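Local structure of uncharacterized metal-dependent hydrolase (Pyrococcus furiosus, 3ICJ) at residues A96-H101 with Q476-E481; F431-P436 with H468-G473. The protein is an uncharacterised zinc-bound amidohydrolase-family protein that probably hydrolyses carbon-nitrogen bonds other than peptide bonds. All blocks are in the same frame, centred on the assembly; numbering follows the deposited sequence.

How the interactions relate
Interactions 1 and 2 lie side by side, their centres 7 Å apart, and both use helix 463-477: interaction 2 its middle, interaction 1 its C-terminal end and the turn after it. Along the chain the order is 96-101, 431-436, 468-473, 476-481, so interaction 1 spans interaction 2. Strands 92-102 and 429-431 are thereby fastened to one helix, and the two contacts also touch directly, D99 OD2 lying 2.8 Å from T433 OG1 in a probable hydrogen bond. H101 and D434, one from each contact, bind the same zinc ion.

Interaction 1: A96-H101 with Q476-E481; sequences AFFDSH and QVTLAE. With ZN (zinc ion), chain B.
The ring of F98 meets the turn that follows helix 463-477 obliquely, neither squarely by a face nor by an edge. At one end of the ring CE2 lies 3.6 Å from T478 OG1 while CZ approaches T478 CB, and across the ring CE1 packs 4.0 Å from A480 CB. The setting is the (beta/alpha)8 (TIM-type) barrel of the amidohydrolase family: strand 92-102 carries F98, and the helix, ended by a Schellman motif with L479 as its positive-phi C-prime residue, supplies the other wall. In that motif A480 N reaches A475 O and L479 N reaches Q476 O, which turns the chain so that A480 CB faces the strand. F98 holds its CG opposite its own backbone N (chi1 -169°), a setting that carries the ring across to this turn. With an alanine here, T478 and A480 would probably lose the ring they pack against, opening a gap between strand and helix end. Two residues on, S100 CB sits 3.6 Å from T478 OG1 and 4.3 Å from V477 CG1, continuing the packing. The hydroxyls here find their strongest partners beyond it: T478 OG1 pairs with S474 O, back along the helix, and S100 OG with S393 OG and S474 OG. Strand 264-269 also packs on the turn, through F266 on T478 and A480. At S100 and H101 the chain turns a corner, and D99 OD1 accepts from H101 N at 3.3 Å through its anti lone pair, closing an Asx turn. H101 ND1 is hydrogen-bonded to E372 OE1, which probably fixes the rotation of the imidazole, and its other ring nitrogen, H101 NE2, binds the zinc ion at 2.3 Å.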
loop_
_atom_site.group_PDB
_atom_site.type_symbol
_atom_site.label_atom_id
_atom_site.label_comp_id
_atom_site.label_asym_id
_atom_site.label_seq_id
_atom_site.Cartn_x
_atom_site.Cartn_y
_atom_site.Cartn_z
ATOM N N ALA A 96 9.057 8.491 11.860
ATOM C CA ALA A 96 9.056 7.285 11.061
ATOM C C ALA A 96 8.145 7.446 9.841
ATOM O O ALA A 96 7.217 8.274 9.838
ATOM C CB ALA A 96 8.645 6.071 11.900
ATOM N N PHE A 97 8.450 6.686 8.795
ATOM C CA PHE A 97 7.644 6.713 7.583
ATOM C C PHE A 97 6.246 6.180 7.858
ATOM O O PHE A 97 6.052 5.339 8.736
ATOM C CB PHE A 97 8.316 5.924 6.461
ATOM C CG PHE A 97 9.571 6.575 5.943
ATOM C CD1 PHE A 97 9.498 7.711 5.155
ATOM C CD2 PHE A 97 10.828 6.061 6.275
ATOM C CE1 PHE A 97 10.662 8.346 4.689
ATOM C CE2 PHE A 97 12.006 6.677 5.786
ATOM C CZ PHE A 97 11.909 7.826 5.003
ATOM N N PHE A 98 5.294 6.696 7.100
ATOM C CA PHE A 98 3.905 6.316 7.195
ATOM C C PHE A 98 3.529 6.045 5.748
ATOM O O PHE A 98 3.436 6.982 4.948
ATOM C CB PHE A 98 3.101 7.500 7.778
ATOM C CG PHE A 98 1.669 7.169 8.197
ATOM C CD1 PHE A 98 1.169 7.664 9.394
ATOM C CD2 PHE A 98 0.836 6.356 7.419
ATOM C CE1 PHE A 98 -0.149 7.385 9.803
ATOM C CE2 PHE A 98 -0.482 6.065 7.821
ATOM C CZ PHE A 98 -0.969 6.575 9.019
ATOM N N ASP A 99 3.341 4.766 5.407
ATOM C CA ASP A 99 2.896 4.370 4.074
ATOM C C ASP A 99 1.363 4.365 4.042
ATOM O O ASP A 99 0.714 3.502 4.638
ATOM C CB ASP A 99 3.473 2.979 3.722
ATOM C CG ASP A 99 3.313 2.615 2.244
ATOM O OD1 ASP A 99 2.236 2.821 1.676
ATOM O OD2 ASP A 99 4.257 2.074 1.639
ATOM N N SER A 100 0.764 5.323 3.342
ATOM C CA SER A 100 -0.682 5.501 3.480
ATOM C C SER A 100 -1.541 4.497 2.681
ATOM O O SER A 100 -2.757 4.505 2.809
ATOM C CB SER A 100 -1.085 6.945 3.180
ATOM O OG SER A 100 -0.464 7.414 2.002
ATOM N N HIS A 101 -0.909 3.645 1.867
ATOM C CA HIS A 101 -1.630 2.660 1.041
ATOM C C HIS A 101 -0.770 1.450 0.707
ATOM O O HIS A 101 0.095 1.519 -0.173
ATOM C CB HIS A 101 -2.105 3.339 -0.265
ATOM C CG HIS A 101 -2.938 2.475 -1.162
ATOM N ND1 HIS A 101 -4.186 2.861 -1.603
ATOM C CD2 HIS A 101 -2.689 1.275 -1.745
ATOM C CE1 HIS A 101 -4.680 1.923 -2.394
ATOM N NE2 HIS A 101 -3.791 0.952 -2.499
ATOM N N GLN A 476 -2.066 12.585 7.754
ATOM C CA GLN A 476 -3.259 13.426 7.535
ATOM C C GLN A 476 -4.235 12.800 6.575
ATOM O O GLN A 476 -5.433 12.891 6.768
ATOM C CB GLN A 476 -2.880 14.828 7.072
ATOM C CG GLN A 476 -2.236 15.607 8.190
ATOM C CD GLN A 476 -2.636 17.041 8.183
ATOM O OE1 GLN A 476 -2.058 17.863 7.459
ATOM N NE2 GLN A 476 -3.634 17.371 9.000
ATOM N N VAL A 477 -3.701 12.121 5.568
ATOM C CA VAL A 477 -4.495 11.456 4.553
ATOM C C VAL A 477 -5.234 10.256 5.157
ATOM O O VAL A 477 -6.342 9.927 4.729
ATOM C CB VAL A 477 -3.591 11.143 3.328
ATOM C CG1 VAL A 477 -4.097 10.002 2.492
ATOM C CG2 VAL A 477 -3.467 12.427 2.502
ATOM N N THR A 478 -4.640 9.667 6.205
ATOM C CA THR A 478 -5.208 8.531 6.937
ATOM C C THR A 478 -5.938 8.962 8.248
ATOM O O THR A 478 -6.212 8.131 9.121
ATOM C CB THR A 478 -4.083 7.471 7.193
ATOM O OG1 THR A 478 -3.281 7.330 5.992
ATOM C CG2 THR A 478 -4.657 6.089 7.527
ATOM N N LEU A 479 -6.234 10.261 8.380
ATOM C CA LEU A 479 -6.973 10.818 9.531
ATOM C C LEU A 479 -6.372 10.454 10.896
ATOM O O LEU A 479 -7.099 10.179 11.856
ATOM C CB LEU A 479 -8.452 10.424 9.467
ATOM C CG LEU A 479 -9.216 10.737 8.160
ATOM C CD1 LEU A 479 -10.655 10.209 8.287
ATOM C CD2 LEU A 479 -9.237 12.268 7.841
ATOM N N ALA A 480 -5.039 10.478 10.951
ATOM C CA ALA A 480 -4.240 10.079 12.113
ATOM C C ALA A 480 -3.500 11.305 12.613
ATOM O O ALA A 480 -2.346 11.547 12.235
ATOM C CB ALA A 480 -3.245 9.010 11.695
ATOM N N GLU A 481 -4.175 12.083 13.448
ATOM C CA GLU A 481 -3.764 13.460 13.752
ATOM C C GLU A 481 -2.549 13.561 14.686
ATOM O O GLU A 481 -1.891 14.605 14.750
ATOM C CB GLU A 481 -4.948 14.261 14.335
ATOM C CG GLU A 481 -6.229 14.305 13.453
ATOM C CD GLU A 481 -6.017 14.882 12.034
ATOM O OE1 GLU A 481 -5.158 15.784 11.839
ATOM O OE2 GLU A 481 -6.738 14.428 11.111
HETATM ZN ZN ZN B . -3.845 -0.929 -3.806
#

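Interaction 2: F431-P436 with H468-G473; sequences FSTDSP and HLYTHG. With ZN (zinc ion), chain B.
F431 lies against two consecutive residues of helix 463-477, and its side chain can be followed outward atom by atom. CB sits over one face of the Y470 ring, 3.9 Å from the centroid and offset toward the rim, a CH-pi contact. Beyond it comes the phenyl ring: L469 CB stands over one face, 3.7 Å from the F431 centroid and only 3° off the ring normal, a second CH-pi contact. CD2 also nears Y470 CD1, which comes in at the edge of the phenyl ring. At the tip, CZ ends 3.6 Å from L469 CD1, with CE1 close to the same methyl. This path follows from CG lying opposite the carbonyl carbon (chi1 -78°), and A449 of helix 442-451 and P396 also touch the side chain. The backbone adds its own link: F431 N donates to L469 O at 3.1 Å, with the donor well above the carbonyl plane, and S474 OG bonds to the same oxygen.

F431 ends strand 429-431 of the TIM-type barrel, and the loop that follows leads to the metal. The helix is locally widened here by a pi-type turn at 469-473, where H468 O accepts from both T471 N and G473 N, from opposite faces of its plane. Farther along the loop, T433 CG2 stands at the edge of the Y470 ring, close to its hydroxyl. T433 OG1 is turned elsewhere, accepting from S435 N at 3.2 Å in an ST turn and bonding to D99 OD2. D434 lies within this turn, and its OD1 binds the zinc ion at 2.4 Å, alongside H101, H103 and the carboxylated lysine K296.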
loop_
_atom_site.group_PDB
_atom_site.type_symbol
_atom_site.label_atom_id
_atom_site.label_comp_id
_atom_site.label_asym_id
_atom_site.label_seq_id
_atom_site.Cartn_x
_atom_site.Cartn_y
_atom_site.Cartn_z
ATOM N N PHE A 431 2.195 9.912 0.696
ATOM C CA PHE A 431 2.955 9.006 -0.138
ATOM C C PHE A 431 2.790 7.567 0.296
ATOM O O PHE A 431 2.668 7.268 1.492
ATOM C CB PHE A 431 4.443 9.367 -0.162
ATOM C CG PHE A 431 4.793 10.531 -1.066
ATOM C CD1 PHE A 431 3.843 11.129 -1.900
ATOM C CD2 PHE A 431 6.097 11.020 -1.081
ATOM C CE1 PHE A 431 4.199 12.204 -2.732
ATOM C CE2 PHE A 431 6.458 12.085 -1.909
ATOM C CZ PHE A 431 5.505 12.674 -2.741
ATOM N N SER A 432 2.801 6.687 -0.700
ATOM C CA SER A 432 2.656 5.259 -0.510
ATOM C C SER A 432 3.350 4.504 -1.625
ATOM O O SER A 432 3.809 5.099 -2.598
ATOM C CB SER A 432 1.182 4.853 -0.468
ATOM O OG SER A 432 0.418 5.386 -1.551
ATOM N N THR A 433 3.411 3.185 -1.475
ATOM C CA THR A 433 4.045 2.326 -2.454
ATOM C C THR A 433 3.068 1.421 -3.190
ATOM O O THR A 433 3.387 0.944 -4.287
ATOM C CB THR A 433 5.128 1.456 -1.789
ATOM O OG1 THR A 433 4.538 0.652 -0.753
ATOM C CG2 THR A 433 6.196 2.343 -1.174
ATOM N N ASP A 434 1.898 1.163 -2.580
ATOM C CA ASP A 434 0.932 0.161 -3.064
ATOM C C ASP A 434 1.612 -1.206 -3.054
ATOM O O ASP A 434 1.323 -2.058 -3.893
ATOM C CB ASP A 434 0.356 0.520 -4.458
ATOM C CG ASP A 434 -0.932 -0.249 -4.798
ATOM O OD1 ASP A 434 -1.436 -1.027 -3.956
ATOM O OD2 ASP A 434 -1.437 -0.075 -5.924
ATOM N N SER A 435 2.525 -1.384 -2.095
ATOM C CA SER A 435 3.297 -2.618 -1.925
ATOM C C SER A 435 2.304 -3.791 -1.796
ATOM O O SER A 435 1.272 -3.657 -1.082
ATOM C CB SER A 435 4.234 -2.490 -0.708
ATOM O OG SER A 435 4.999 -3.654 -0.487
ATOM N N PRO A 436 2.583 -4.924 -2.501
ATOM C CA PRO A 436 3.845 -5.253 -3.204
ATOM C C PRO A 436 3.955 -4.867 -4.688
ATOM O O PRO A 436 4.840 -5.382 -5.368
ATOM C CB PRO A 436 3.929 -6.778 -3.060
ATOM C CG PRO A 436 2.490 -7.219 -3.009
ATOM C CD PRO A 436 1.618 -6.029 -2.618
ATOM N N HIS A 468 8.122 15.311 4.205
ATOM C CA HIS A 468 6.846 15.713 4.772
ATOM C C HIS A 468 5.679 14.824 4.327
ATOM O O HIS A 468 4.931 14.298 5.171
ATOM C CB HIS A 468 6.519 17.167 4.432
ATOM C CG HIS A 468 5.109 17.525 4.765
ATOM N ND1 HIS A 468 4.630 17.504 6.058
ATOM C CD2 HIS A 468 4.067 17.885 3.977
ATOM C CE1 HIS A 468 3.349 17.840 6.051
ATOM N NE2 HIS A 468 2.985 18.073 4.800
ATOM N N LEU A 469 5.543 14.642 3.010
ATOM C CA LEU A 469 4.467 13.809 2.418
ATOM C C LEU A 469 4.489 12.336 2.831
ATOM O O LEU A 469 3.443 11.701 2.953
ATOM C CB LEU A 469 4.457 13.940 0.882
ATOM C CG LEU A 469 4.189 15.397 0.471
ATOM C CD1 LEU A 469 4.503 15.618 -1.015
ATOM C CD2 LEU A 469 2.782 15.873 0.829
ATOM N N TYR A 470 5.671 11.807 3.084
ATOM C CA TYR A 470 5.833 10.416 3.472
ATOM C C TYR A 470 5.771 10.204 4.987
ATOM O O TYR A 470 5.916 9.100 5.462
ATOM C CB TYR A 470 7.153 9.887 2.928
ATOM C CG TYR A 470 7.119 8.504 2.339
ATOM C CD1 TYR A 470 7.834 8.207 1.206
ATOM C CD2 TYR A 470 6.393 7.497 2.925
ATOM C CE1 TYR A 470 7.827 6.953 0.682
ATOM C CE2 TYR A 470 6.377 6.247 2.403
ATOM C CZ TYR A 470 7.097 5.978 1.280
ATOM O OH TYR A 470 7.087 4.729 0.759
ATOM N N THR A 471 5.547 11.279 5.726
ATOM C CA THR A 471 5.352 11.219 7.157
ATOM C C THR A 471 4.014 11.822 7.597
ATOM O O THR A 471 3.037 11.119 7.738
ATOM C CB THR A 471 6.531 11.862 7.911
ATOM O OG1 THR A 471 6.762 13.174 7.411
ATOM C CG2 THR A 471 7.788 11.056 7.740
ATOM N N HIS A 472 3.978 13.130 7.798
ATOM C CA HIS A 472 2.769 13.804 8.224
ATOM C C HIS A 472 1.715 13.827 7.127
ATOM O O HIS A 472 0.542 13.778 7.399
ATOM C CB HIS A 472 3.060 15.225 8.722
ATOM C CG HIS A 472 1.919 15.856 9.459
ATOM N ND1 HIS A 472 1.405 17.085 9.124
ATOM C CD2 HIS A 472 1.188 15.421 10.509
ATOM C CE1 HIS A 472 0.419 17.386 9.943
ATOM N NE2 HIS A 472 0.264 16.390 10.789
ATOM N N GLY A 473 2.157 13.883 5.885
ATOM C CA GLY A 473 1.239 13.941 4.749
ATOM C C GLY A 473 0.363 12.702 4.749
ATOM O O GLY A 473 -0.866 12.782 4.773
HETATM ZN ZN ZN B . -3.845 -0.929 -3.806
#